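Local coordinates for protein 2-dehydropantoate 2-reductase (Bacillus subtilis, PDB 3EGO) that probably catalyses the NADPH-dependent reduction of 2-dehydropantoate to (R)-pantoate, the second step from 3-methyl-2-oxobutanoate in pantothenate biosynthesis, at residues A[100-105]-A[177-182]; A[211-216]-A[230-235]; A[220-225]-A[277-282]; A[260-265]-A[284-289]. All blocks are in the same frame, centred on the assembly; numbering follows the deposited sequence.

Interaction 1: A[100-105]-A[177-182]; sequences NGMGHI and LLTGKL
M102, L178 and L182 carry this junction between the NADP-binding Rossmann-type domain and the helical C-terminal domain. The methionine lies obliquely across one side of helix 174-195. Its CG lies beside the backbone N (chi1 -75°) and sits 3.7 Å from CD1 of L182, and SD follows at 3.9 Å from CB of L178. A bend at chi3 (78°) places CE near that same CB and close to CG2 of T179, 3.8 Å away. The thioether is thus in touch with three side chains of one helix. An alanine in place of M102 would probably open a gap beside L178, T179 and L182, since all the contacts of CG, SD and CE would be gone.

L178 also reaches past the methionine: its CD1 meets CD1 of I105 at 3.7 Å, at the start of helix 103-109. L182 sends CD1 to the backbone as well, 4.0 Å from CA of G101. At the backbone angles of G101 a CB would collide with the carbonyl O of N100.

Towards the cleft lie the polar side chains. OD1 of N100 merely packs near CE of K181, 3.9 Å away, while the amide ND2 is hydrogen-bonded to E260 and the lysine NZ to N185. By similarity N100 binds both NADP+ and substrate, and K181 is the proton donor. An apolar patch holding the two domains side by side therefore adjoins a polar border where the probable proton donor and a probable ligand-binding asparagine come together, each bonded to a partner from the C-terminal domain.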
loop_
_atom_site.group_PDB
_atom_site.type_symbol
_atom_site.label_atom_id
_atom_site.label_comp_id
_atom_site.label_asym_id
_atom_site.label_seq_id
_atom_site.Cartn_x
_atom_site.Cartn_y
_atom_site.Cartn_z
ATOM N N ASN A 100 2.541 3.145 22.970
ATOM C CA ASN A 100 3.066 2.238 21.948
ATOM C C ASN A 100 4.022 3.020 21.068
ATOM O O ASN A 100 3.831 4.223 20.865
ATOM C CB ASN A 100 1.944 1.663 21.079
ATOM C CG ASN A 100 1.044 0.716 21.841
ATOM O OD1 ASN A 100 1.500 -0.050 22.693
ATOM N ND2 ASN A 100 -0.257 0.749 21.522
ATOM N N GLY A 101 5.047 2.350 20.552
ATOM C CA GLY A 101 6.039 3.043 19.749
ATOM C C GLY A 101 7.060 3.752 20.619
ATOM O O GLY A 101 7.065 3.574 21.837
ATOM N N MET A 102 7.925 4.541 19.986
ATOM C CA MET A 102 9.005 5.239 20.683
ATOM C C MET A 102 9.092 6.711 20.299
ATOM O O MET A 102 10.024 7.380 20.709
ATOM C CB MET A 102 10.364 4.533 20.459
ATOM C CG MET A 102 10.564 3.208 21.275
ATOM S SD MET A 102 12.120 2.270 21.033
ATOM C CE MET A 102 13.163 3.326 22.053
ATOM N N GLY A 103 8.104 7.230 19.559
ATOM C CA GLY A 103 8.070 8.656 19.192
ATOM C C GLY A 103 8.066 9.573 20.409
ATOM O O GLY A 103 8.559 10.711 20.351
ATOM N N HIS A 104 7.532 9.086 21.530
ATOM C CA HIS A 104 7.497 9.905 22.755
ATOM C C HIS A 104 8.877 10.047 23.364
ATOM O O HIS A 104 9.141 10.989 24.116
ATOM C CB HIS A 104 6.511 9.361 23.800
ATOM C CG HIS A 104 6.819 7.975 24.282
ATOM N ND1 HIS A 104 6.893 6.891 23.432
ATOM C CD2 HIS A 104 7.002 7.483 25.529
ATOM C CE1 HIS A 104 7.136 5.797 24.129
ATOM N NE2 HIS A 104 7.202 6.127 25.407
ATOM N N ILE A 105 9.743 9.105 23.029
ATOM C CA ILE A 105 11.105 9.078 23.559
ATOM C C ILE A 105 11.872 10.313 23.092
ATOM O O ILE A 105 12.629 10.892 23.855
ATOM C CB ILE A 105 11.829 7.790 23.141
ATOM C CG1 ILE A 105 11.145 6.570 23.777
ATOM C CG2 ILE A 105 13.292 7.862 23.510
ATOM C CD1 ILE A 105 11.032 6.657 25.321
ATOM N N LEU A 177 14.303 -2.546 26.871
ATOM C CA LEU A 177 12.887 -2.910 27.066
ATOM C C LEU A 177 12.020 -2.469 25.851
ATOM O O LEU A 177 11.316 -3.280 25.212
ATOM C CB LEU A 177 12.379 -2.267 28.375
ATOM C CG LEU A 177 10.924 -2.664 28.699
ATOM C CD1 LEU A 177 10.702 -4.176 28.662
ATOM C CD2 LEU A 177 10.538 -2.081 30.035
ATOM N N LEU A 178 12.082 -1.193 25.562
ATOM C CA LEU A 178 11.250 -0.553 24.510
ATOM C C LEU A 178 11.600 -0.976 23.095
ATOM O O LEU A 178 10.716 -1.223 22.256
ATOM C CB LEU A 178 11.297 0.981 24.623
ATOM C CG LEU A 178 10.848 1.697 25.912
ATOM C CD1 LEU A 178 10.246 3.065 25.680
ATOM C CD2 LEU A 178 9.920 0.888 26.735
ATOM N N THR A 179 12.899 -1.053 22.809
ATOM C CA THR A 179 13.320 -1.387 21.453
ATOM C C THR A 179 12.973 -2.810 21.225
ATOM O O THR A 179 12.706 -3.205 20.122
ATOM C CB THR A 179 14.861 -1.240 21.227
ATOM O OG1 THR A 179 15.573 -2.077 22.163
ATOM C CG2 THR A 179 15.270 0.192 21.360
ATOM N N GLY A 180 12.956 -3.601 22.284
ATOM C CA GLY A 180 12.699 -5.022 22.104
ATOM C C GLY A 180 11.284 -5.274 21.636
ATOM O O GLY A 180 10.987 -6.273 20.982
ATOM N N LYS A 181 10.383 -4.378 21.999
ATOM C CA LYS A 181 9.000 -4.483 21.527
ATOM C C LYS A 181 8.871 -3.755 20.172
ATOM O O LYS A 181 8.144 -4.194 19.289
ATOM C CB LYS A 181 8.061 -3.880 22.575
ATOM C CG LYS A 181 6.561 -3.829 22.167
ATOM C CD LYS A 181 5.660 -3.411 23.355
ATOM C CE LYS A 181 4.376 -2.736 22.859
ATOM N NZ LYS A 181 3.743 -3.534 21.764
ATOM N N LEU A 182 9.581 -2.641 20.021
ATOM C CA LEU A 182 9.504 -1.871 18.769
ATOM C C LEU A 182 9.969 -2.681 17.556
ATOM O O LEU A 182 9.301 -2.659 16.517
ATOM C CB LEU A 182 10.279 -0.540 18.883
ATOM C CG LEU A 182 9.990 0.390 17.687
ATOM C CD1 LEU A 182 9.389 1.703 18.116
ATOM C CD2 LEU A 182 11.234 0.609 16.902
#

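Interaction 2: A[211-216]-A[230-235]; sequences FMKLVF and KAWERV
F216 and W232 meet because each carries CG anti to its own backbone N, with chi1 174° in the phenylalanine and a like value in the tryptophan. Beyond CG the phenyl ring lies against the W232 backbone, and the indole against K213 and F216. W232 CB sits over one face of the F216 ring, 3.9 Å from its centroid, a CH-pi contact, and the tip of the ring, CZ, comes within 3.3 Å of W232 N. The two six-membered rings are tilted at 50°, an oblique pair with centroids 5.2 Å apart.

K213 packs on the indole at about a right angle, its CG over the face of the six-membered ring in a second CH-pi contact, 3.9 Å from the centroid. Its aliphatic stem thus lies against the aromatic surface. M212 bends at its last torsion, putting CE 3.9 Å from W232 CH2, while SD passes V235 CG1. V235 also sends CG2 to F216 CD1, 3.9 Å away, and A231 CB lies in the plane of the phenyl ring at its edge, 3.9 Å from CZ. A serine in place of F216 would probably leave a gap between A231, W232 and V235, with the indole less firmly held.

The two segments run at 137° to each other, their axes 11.3 Å apart at closest approach, in consecutive helices of the C-terminal domain. Helix 174-195 backs the pair, with I183 against F216 and C187 and L191 against M212, whereas helix 280-291 packs on V215.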
loop_
_atom_site.group_PDB
_atom_site.type_symbol
_atom_site.label_atom_id
_atom_site.label_comp_id
_atom_site.label_asym_id
_atom_site.label_seq_id
_atom_site.Cartn_x
_atom_site.Cartn_y
_atom_site.Cartn_z
ATOM N N PHE A 211 10.936 -9.702 2.316
ATOM C CA PHE A 211 10.738 -8.266 2.498
ATOM C C PHE A 211 10.763 -7.861 3.977
ATOM O O PHE A 211 11.412 -6.887 4.352
ATOM C CB PHE A 211 9.429 -7.831 1.826
ATOM C CG PHE A 211 9.314 -6.348 1.630
ATOM C CD1 PHE A 211 9.550 -5.775 0.371
ATOM C CD2 PHE A 211 8.958 -5.530 2.684
ATOM C CE1 PHE A 211 9.449 -4.385 0.196
ATOM C CE2 PHE A 211 8.820 -4.132 2.516
ATOM C CZ PHE A 211 9.083 -3.556 1.265
ATOM N N MET A 212 10.072 -8.618 4.834
ATOM C CA MET A 212 10.204 -8.387 6.292
ATOM C C MET A 212 11.663 -8.373 6.780
ATOM O O MET A 212 12.053 -7.529 7.582
ATOM C CB MET A 212 9.386 -9.417 7.108
ATOM C CG MET A 212 9.012 -8.897 8.533
ATOM S SD MET A 212 7.863 -9.904 9.527
ATOM C CE MET A 212 8.613 -11.505 9.417
ATOM N N LYS A 213 12.463 -9.319 6.299
ATOM C CA LYS A 213 13.879 -9.391 6.705
ATOM C C LYS A 213 14.622 -8.120 6.337
ATOM O O LYS A 213 15.437 -7.602 7.119
ATOM C CB LYS A 213 14.547 -10.595 6.066
ATOM C CG LYS A 213 15.730 -11.140 6.860
ATOM C CD LYS A 213 16.431 -12.218 6.074
ATOM C CE LYS A 213 17.719 -12.638 6.777
ATOM N NZ LYS A 213 18.142 -13.979 6.259
ATOM N N LEU A 214 14.338 -7.599 5.136
ATOM C CA LEU A 214 14.939 -6.346 4.686
ATOM C C LEU A 214 14.550 -5.190 5.594
ATOM O O LEU A 214 15.365 -4.313 5.907
ATOM C CB LEU A 214 14.522 -6.044 3.232
ATOM C CG LEU A 214 15.121 -6.909 2.122
ATOM C CD1 LEU A 214 14.534 -6.507 0.778
ATOM C CD2 LEU A 214 16.650 -6.773 2.139
ATOM N N VAL A 215 13.276 -5.162 5.994
ATOM C CA VAL A 215 12.836 -4.172 6.971
ATOM C C VAL A 215 13.548 -4.416 8.324
ATOM O O VAL A 215 14.057 -3.497 8.942
ATOM C CB VAL A 215 11.302 -4.210 7.160
ATOM C CG1 VAL A 215 10.874 -3.300 8.287
ATOM C CG2 VAL A 215 10.616 -3.752 5.841
ATOM N N PHE A 216 13.594 -5.669 8.756
ATOM C CA PHE A 216 14.277 -5.963 10.044
ATOM C C PHE A 216 15.736 -5.419 10.053
ATOM O O PHE A 216 16.200 -4.749 10.993
ATOM C CB PHE A 216 14.275 -7.473 10.273
ATOM C CG PHE A 216 15.069 -7.880 11.479
ATOM C CD1 PHE A 216 14.477 -7.872 12.735
ATOM C CD2 PHE A 216 16.412 -8.234 11.364
ATOM C CE1 PHE A 216 15.215 -8.229 13.870
ATOM C CE2 PHE A 216 17.150 -8.600 12.499
ATOM C CZ PHE A 216 16.540 -8.587 13.738
ATOM N N LYS A 230 18.987 -13.223 17.390
ATOM C CA LYS A 230 17.967 -13.558 18.372
ATOM C C LYS A 230 16.726 -12.702 18.154
ATOM O O LYS A 230 15.605 -13.207 18.205
ATOM C CB LYS A 230 18.517 -13.360 19.780
ATOM C CG LYS A 230 17.482 -13.386 20.896
ATOM C CD LYS A 230 18.080 -12.875 22.210
ATOM C CE LYS A 230 17.178 -13.168 23.405
ATOM N NZ LYS A 230 15.756 -12.793 23.139
ATOM N N ALA A 231 16.929 -11.412 17.884
ATOM C CA ALA A 231 15.800 -10.527 17.610
ATOM C C ALA A 231 15.035 -10.954 16.353
ATOM O O ALA A 231 13.802 -10.965 16.365
ATOM C CB ALA A 231 16.223 -9.090 17.548
ATOM N N TRP A 232 15.747 -11.353 15.299
ATOM C CA TRP A 232 15.083 -11.858 14.087
ATOM C C TRP A 232 14.248 -13.104 14.360
ATOM O O TRP A 232 13.149 -13.266 13.809
ATOM C CB TRP A 232 16.104 -12.128 12.960
ATOM C CG TRP A 232 15.521 -12.704 11.666
ATOM C CD1 TRP A 232 15.966 -13.816 10.991
ATOM C CD2 TRP A 232 14.419 -12.193 10.897
ATOM N NE1 TRP A 232 15.208 -14.026 9.860
ATOM C CE2 TRP A 232 14.253 -13.044 9.781
ATOM C CE3 TRP A 232 13.560 -11.098 11.040
ATOM C CZ2 TRP A 232 13.266 -12.835 8.826
ATOM C CZ3 TRP A 232 12.587 -10.893 10.094
ATOM C CH2 TRP A 232 12.438 -11.760 9.005
ATOM N N GLU A 233 14.761 -14.003 15.201
ATOM C CA GLU A 233 14.022 -15.233 15.496
ATOM C C GLU A 233 12.707 -14.904 16.175
ATOM O O GLU A 233 11.661 -15.448 15.826
ATOM C CB GLU A 233 14.855 -16.194 16.361
ATOM C CG GLU A 233 15.908 -16.947 15.563
ATOM C CD GLU A 233 17.229 -17.112 16.311
ATOM O OE1 GLU A 233 17.215 -17.208 17.569
ATOM O OE2 GLU A 233 18.284 -17.147 15.627
ATOM N N ARG A 234 12.797 -13.973 17.109
ATOM C CA ARG A 234 11.691 -13.451 17.916
ATOM C C ARG A 234 10.586 -12.856 17.056
ATOM O O ARG A 234 9.413 -13.233 17.173
ATOM C CB ARG A 234 12.252 -12.389 18.863
ATOM C CG ARG A 234 11.272 -11.767 19.831
ATOM C CD ARG A 234 12.006 -10.820 20.796
ATOM N NE ARG A 234 11.232 -9.622 21.144
ATOM C CZ ARG A 234 9.917 -9.601 21.388
ATOM N NH1 ARG A 234 9.197 -10.720 21.338
ATOM N NH2 ARG A 234 9.310 -8.453 21.698
ATOM N N VAL A 235 10.969 -11.938 16.173
ATOM C CA VAL A 235 10.035 -11.366 15.187
ATOM C C VAL A 235 9.244 -12.478 14.502
ATOM O O VAL A 235 8.013 -12.455 14.445
ATOM C CB VAL A 235 10.804 -10.490 14.133
ATOM C CG1 VAL A 235 9.889 -10.060 12.973
ATOM C CG2 VAL A 235 11.467 -9.257 14.788
#

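Interaction 3: A[220-225]-A[277-282]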
loop_
_atom_site.group_PDB
_atom_site.type_symbol
_atom_site.label_atom_id
_atom_site.label_comp_id
_atom_site.label_asym_id
_atom_site.label_seq_id
_atom_site.Cartn_x
_atom_site.Cartn_y
_atom_site.Cartn_z
ATOM N N CYS A 220 16.901 -2.928 12.763
ATOM C CA CYS A 220 17.890 -3.509 13.675
ATOM C C CYS A 220 19.149 -2.640 13.778
ATOM O O CYS A 220 19.592 -2.305 14.880
ATOM C CB CYS A 220 18.192 -4.949 13.257
ATOM S SG CYS A 220 19.403 -5.853 14.295
ATOM N N ARG A 221 19.702 -2.230 12.634
ATOM C CA ARG A 221 20.847 -1.314 12.635
ATOM C C ARG A 221 20.565 0.066 13.230
ATOM O O ARG A 221 21.388 0.598 13.995
ATOM C CB ARG A 221 21.448 -1.171 11.238
ATOM C CG ARG A 221 22.631 -0.204 11.173
ATOM C CD ARG A 221 23.780 -0.598 12.163
ATOM N NE ARG A 221 24.834 0.423 12.189
ATOM C CZ ARG A 221 24.786 1.521 12.939
ATOM N NH1 ARG A 221 23.754 1.725 13.759
ATOM N NH2 ARG A 221 25.767 2.415 12.881
ATOM N N ILE A 222 19.424 0.669 12.893
ATOM C CA ILE A 222 19.082 1.990 13.407
ATOM C C ILE A 222 19.007 1.961 14.946
ATOM O O ILE A 222 19.457 2.895 15.638
ATOM C CB ILE A 222 17.693 2.466 12.843
ATOM C CG1 ILE A 222 17.793 2.805 11.344
ATOM C CG2 ILE A 222 17.177 3.651 13.589
ATOM C CD1 ILE A 222 16.429 2.679 10.585
ATOM N N LEU A 223 18.444 0.881 15.478
ATOM C CA LEU A 223 18.273 0.752 16.937
ATOM C C LEU A 223 19.536 0.247 17.644
ATOM O O LEU A 223 19.610 0.276 18.902
ATOM C CB LEU A 223 17.118 -0.210 17.256
ATOM C CG LEU A 223 15.739 0.247 16.792
ATOM C CD1 LEU A 223 14.770 -0.926 16.831
ATOM C CD2 LEU A 223 15.197 1.465 17.580
ATOM N N LYS A 224 20.487 -0.265 16.856
ATOM C CA LYS A 224 21.709 -0.859 17.393
ATOM C C LYS A 224 21.398 -1.989 18.382
ATOM O O LYS A 224 21.881 -1.995 19.519
ATOM C CB LYS A 224 22.536 0.233 18.075
ATOM C CG LYS A 224 23.079 1.276 17.120
ATOM C CD LYS A 224 23.518 2.523 17.857
ATOM C CE LYS A 224 24.300 3.440 16.948
ATOM N NZ LYS A 224 24.658 4.713 17.645
ATOM N N LEU A 225 20.580 -2.937 17.950
ATOM C CA LEU A 225 20.158 -4.028 18.811
ATOM C C LEU A 225 21.315 -4.948 19.147
ATOM O O LEU A 225 22.034 -5.402 18.252
ATOM C CB LEU A 225 19.062 -4.836 18.128
ATOM C CG LEU A 225 17.774 -4.046 17.897
ATOM C CD1 LEU A 225 16.697 -4.992 17.430
ATOM C CD2 LEU A 225 17.367 -3.315 19.171
ATOM N N LEU A 277 22.076 6.938 8.316
ATOM C CA LEU A 277 21.767 5.581 7.895
ATOM C C LEU A 277 20.637 5.608 6.868
ATOM O O LEU A 277 19.816 6.524 6.841
ATOM C CB LEU A 277 21.339 4.731 9.096
ATOM C CG LEU A 277 22.423 4.190 10.044
ATOM C CD1 LEU A 277 21.779 3.716 11.389
ATOM C CD2 LEU A 277 23.174 3.059 9.357
ATOM N N ASP A 278 20.595 4.577 6.046
ATOM C CA ASP A 278 19.566 4.475 5.052
ATOM C C ASP A 278 18.413 3.654 5.631
ATOM O O ASP A 278 18.594 2.770 6.491
ATOM C CB ASP A 278 20.126 3.859 3.777
ATOM C CG ASP A 278 21.056 4.837 3.018
ATOM O OD1 ASP A 278 20.833 6.080 3.068
ATOM O OD2 ASP A 278 22.013 4.354 2.379
ATOM N N ALA A 279 17.221 3.963 5.167
ATOM C CA ALA A 279 16.024 3.326 5.687
ATOM C C ALA A 279 15.026 3.384 4.551
ATOM O O ALA A 279 13.911 3.853 4.756
ATOM C CB ALA A 279 15.501 4.124 6.833
ATOM N N VAL A 280 15.450 2.918 3.372
ATOM C CA VAL A 280 14.623 3.029 2.169
ATOM C C VAL A 280 13.311 2.247 2.274
ATOM O O VAL A 280 12.271 2.737 1.824
ATOM C CB VAL A 280 15.365 2.612 0.883
ATOM C CG1 VAL A 280 15.649 1.141 0.878
ATOM C CG2 VAL A 280 14.530 2.969 -0.332
ATOM N N HIS A 281 13.351 1.044 2.844
ATOM C CA HIS A 281 12.121 0.262 2.969
ATOM C C HIS A 281 11.209 0.877 4.007
ATOM O O HIS A 281 10.022 1.049 3.764
ATOM C CB HIS A 281 12.430 -1.177 3.317
ATOM C CG HIS A 281 13.254 -1.862 2.281
ATOM N ND1 HIS A 281 14.627 -1.776 2.247
ATOM C CD2 HIS A 281 12.891 -2.601 1.211
ATOM C CE1 HIS A 281 15.078 -2.468 1.212
ATOM N NE2 HIS A 281 14.043 -2.967 0.560
ATOM N N LEU A 282 11.749 1.196 5.177
ATOM C CA LEU A 282 10.962 1.943 6.165
ATOM C C LEU A 282 10.366 3.242 5.604
ATOM O O LEU A 282 9.254 3.638 5.947
ATOM C CB LEU A 282 11.829 2.237 7.407
ATOM C CG LEU A 282 12.145 1.022 8.288
ATOM C CD1 LEU A 282 13.313 1.357 9.198
ATOM C CD2 LEU A 282 10.940 0.656 9.126
#
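I222 and L277 join the end of helix 206-223 to the turn before helix 280-291, within the all-helical C-terminal domain of the ketopantoate reductase family. A Schellman motif closes helix 206-223: K224 has positive phi, L225 N bonds to C220 O, and the bond from K224 N to R221 O is weak.

L277 can be followed outward from CB, which points toward the helix end. CG lies anti to the carbonyl carbon (chi1 -78°), and from it the two methyls go to different partners. CD2 rests 3.8 Å from CG of R221. CD1 meets both R221 and I222: it lies 3.8 Å from CA of I222, is 4.1 Å from CG1 of the same residue, and sits over one face of the R221 guanidinium, 3.7 Å from NH1. Arginine and leucine cross at about a right angle. A bend at chi2 (57°) sets CD of R221 on its folded course, and NH1 is hydrogen-bonded to Q275, two residues before L277. The charged group thus keeps a polar partner while its flat surface lies on a methyl.

I222 and L277 slide past each other in opposite directions; A272 of helix 261-274 also touches the isoleucine. E218 is hydrogen-bonded through OE1 to L282 N and through OE2 to H281 ND1, which ties the start of helix 280-291 to helix 206-223. I222 and L282 meet tip to tip, CD1 to CD1 at 3.7 Å, and the same isoleucine methyl lies 4.1 Å from CB of A279.

Interaction 4: A[260-265]-A[284-289]; sequences EADAII and FLYGSI
Y286 and D262 form the polar link of this contact. The phenol OH donates to OD1 of D262 at 2.5 Å, a short hydrogen bond that reaches the oxygen on its syn side, 32° out of the carboxylate plane. OD1 lies in the plane of the phenol ring, at its edge, while the planes of carboxylate and ring are turned 43° apart. The other oxygen, OD2, makes a salt bridge to K290, one residue beyond segment 284-289. D262 therefore grips helix 280-291 at two points, and the nearby ammonium would be expected to favour the ionised carboxylate. CG of Y286 is anti to its backbone N, and the ring beyond it extends toward helix 261-274.

The remaining contacts are apolar. I265 sets CG2 3.8 Å from CB of Y286, and its CB approaches CD1 of the ring at 3.9 Å. On the adjacent turn, A261 CB touches CG2 of I289 at 4.1 Å and CD1 of the tyrosine at 4.2 Å. I265 thus packs on the base of the tyrosine side chain, and A261 near ring atom CD1.

The two segments run almost exactly antiparallel, at 174°, with axes 10.6 Å apart. Segment 260-265 opens helix 261-274 with E260 at the N-cap position, a residue assigned by similarity to NADP+ binding and bonded here to N100. Helix 174-195 lies against the pair, N185 touching I264 and L194 touching both L285 and I289, while F284 stacks on F211 of the second subunit.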
loop_
_atom_site.group_PDB
_atom_site.type_symbol
_atom_site.label_atom_id
_atom_site.label_comp_id
_atom_site.label_asym_id
_atom_site.label_seq_id
_atom_site.Cartn_x
_atom_site.Cartn_y
_atom_site.Cartn_z
ATOM N N GLU A 260 -0.512 4.319 14.116
ATOM C CA GLU A 260 0.668 4.640 14.918
ATOM C C GLU A 260 1.947 4.700 14.066
ATOM O O GLU A 260 3.028 4.378 14.553
ATOM C CB GLU A 260 0.829 3.581 15.994
ATOM C CG GLU A 260 -0.409 3.427 16.883
ATOM C CD GLU A 260 -0.277 2.284 17.888
ATOM O OE1 GLU A 260 0.294 1.217 17.543
ATOM O OE2 GLU A 260 -0.737 2.480 19.025
ATOM N N ALA A 261 1.813 5.002 12.772
ATOM C CA ALA A 261 2.995 5.118 11.887
ATOM C C ALA A 261 4.036 6.098 12.445
ATOM O O ALA A 261 5.267 5.840 12.408
ATOM C CB ALA A 261 2.554 5.543 10.455
ATOM N N ASP A 262 3.599 7.239 12.949
ATOM C CA ASP A 262 4.602 8.212 13.395
ATOM C C ASP A 262 5.373 7.699 14.606
ATOM O O ASP A 262 6.588 7.923 14.711
ATOM C CB ASP A 262 3.985 9.557 13.735
ATOM C CG ASP A 262 3.494 10.300 12.531
ATOM O OD1 ASP A 262 3.957 10.007 11.412
ATOM O OD2 ASP A 262 2.629 11.180 12.718
ATOM N N ALA A 263 4.673 7.012 15.510
ATOM C CA ALA A 263 5.286 6.533 16.760
ATOM C C ALA A 263 6.134 5.294 16.549
ATOM O O ALA A 263 7.109 5.078 17.255
ATOM C CB ALA A 263 4.216 6.268 17.812
ATOM N N ILE A 264 5.783 4.479 15.571
ATOM C CA ILE A 264 6.551 3.279 15.282
ATOM C C ILE A 264 7.615 3.567 14.232
ATOM O O ILE A 264 8.826 3.358 14.470
ATOM C CB ILE A 264 5.667 2.137 14.797
ATOM C CG1 ILE A 264 4.647 1.714 15.872
ATOM C CG2 ILE A 264 6.492 0.951 14.349
ATOM C CD1 ILE A 264 5.171 0.722 16.852
ATOM N N ILE A 265 7.177 4.009 13.056
ATOM C CA ILE A 265 8.102 4.122 11.938
ATOM C C ILE A 265 8.810 5.448 11.941
ATOM O O ILE A 265 10.015 5.494 11.643
ATOM C CB ILE A 265 7.405 3.970 10.545
ATOM C CG1 ILE A 265 6.473 2.753 10.502
ATOM C CG2 ILE A 265 8.470 3.883 9.437
ATOM C CD1 ILE A 265 5.493 2.807 9.345
ATOM N N PHE A 284 9.531 3.925 2.507
ATOM C CA PHE A 284 8.465 3.645 1.532
ATOM C C PHE A 284 7.158 3.225 2.273
ATOM O O PHE A 284 6.037 3.622 1.924
ATOM C CB PHE A 284 8.878 2.521 0.564
ATOM C CG PHE A 284 7.832 2.269 -0.516
ATOM C CD1 PHE A 284 7.805 3.070 -1.655
ATOM C CD2 PHE A 284 6.839 1.322 -0.337
ATOM C CE1 PHE A 284 6.825 2.878 -2.637
ATOM C CE2 PHE A 284 5.853 1.123 -1.291
ATOM C CZ PHE A 284 5.822 1.917 -2.427
ATOM N N LEU A 285 7.328 2.394 3.290
ATOM C CA LEU A 285 6.208 1.962 4.112
ATOM C C LEU A 285 5.519 3.139 4.790
ATOM O O LEU A 285 4.300 3.238 4.781
ATOM C CB LEU A 285 6.724 0.968 5.156
ATOM C CG LEU A 285 7.187 -0.385 4.614
ATOM C CD1 LEU A 285 7.900 -1.249 5.717
ATOM C CD2 LEU A 285 6.005 -1.157 4.052
ATOM N N TYR A 286 6.316 4.008 5.403
ATOM C CA TYR A 286 5.837 5.207 6.057
ATOM C C TYR A 286 5.084 6.081 5.062
ATOM O O TYR A 286 3.960 6.498 5.325
ATOM C CB TYR A 286 7.019 5.973 6.670
ATOM C CG TYR A 286 6.628 7.213 7.452
ATOM C CD1 TYR A 286 6.036 7.118 8.704
ATOM C CD2 TYR A 286 6.827 8.479 6.920
ATOM C CE1 TYR A 286 5.658 8.270 9.415
ATOM C CE2 TYR A 286 6.453 9.628 7.610
ATOM C CZ TYR A 286 5.870 9.511 8.862
ATOM O OH TYR A 286 5.504 10.650 9.554
ATOM N N GLY A 287 5.695 6.379 3.923
ATOM C CA GLY A 287 5.011 7.231 2.944
ATOM C C GLY A 287 3.674 6.618 2.504
ATOM O O GLY A 287 2.690 7.315 2.371
ATOM N N SER A 288 3.630 5.305 2.309
ATOM C CA SER A 288 2.417 4.648 1.820
ATOM C C SER A 288 1.330 4.600 2.868
ATOM O O SER A 288 0.154 4.718 2.554
ATOM C CB SER A 288 2.691 3.199 1.392
ATOM O OG SER A 288 3.693 3.129 0.399
ATOM N N ILE A 289 1.705 4.336 4.111
ATOM C CA ILE A 289 0.687 4.355 5.187
ATOM C C ILE A 289 0.178 5.782 5.427
ATOM O O ILE A 289 -1.035 6.026 5.579
ATOM C CB ILE A 289 1.242 3.812 6.528
ATOM C CG1 ILE A 289 1.772 2.393 6.393
ATOM C CG2 ILE A 289 0.160 3.922 7.598
ATOM C CD1 ILE A 289 0.798 1.451 5.823
#

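Interaction 1 spans the cleft between the two domains, and interactions 2, 3 and 4 build the helical domain behind it. Interaction 4, centred 14 Å from interaction 1, is tied to it by M102 N to A263 O (2.9 Å) and by N100 ND2 to E260 OE2 (3.1 Å), the latter between two residues of the probable NADP+ site. G180 O to R234 NH2 (2.8 Å) connects interaction 1 with interaction 2. Interactions 2 and 3 share helix 206-223 and have centres 12 Å apart; interactions 3 and 4 share helix 280-291, and L282 O on it lies 3.6 Å from I265 CG2 of helix 261-274. Segments of interactions 2, 3 and 4 also touch the second subunit.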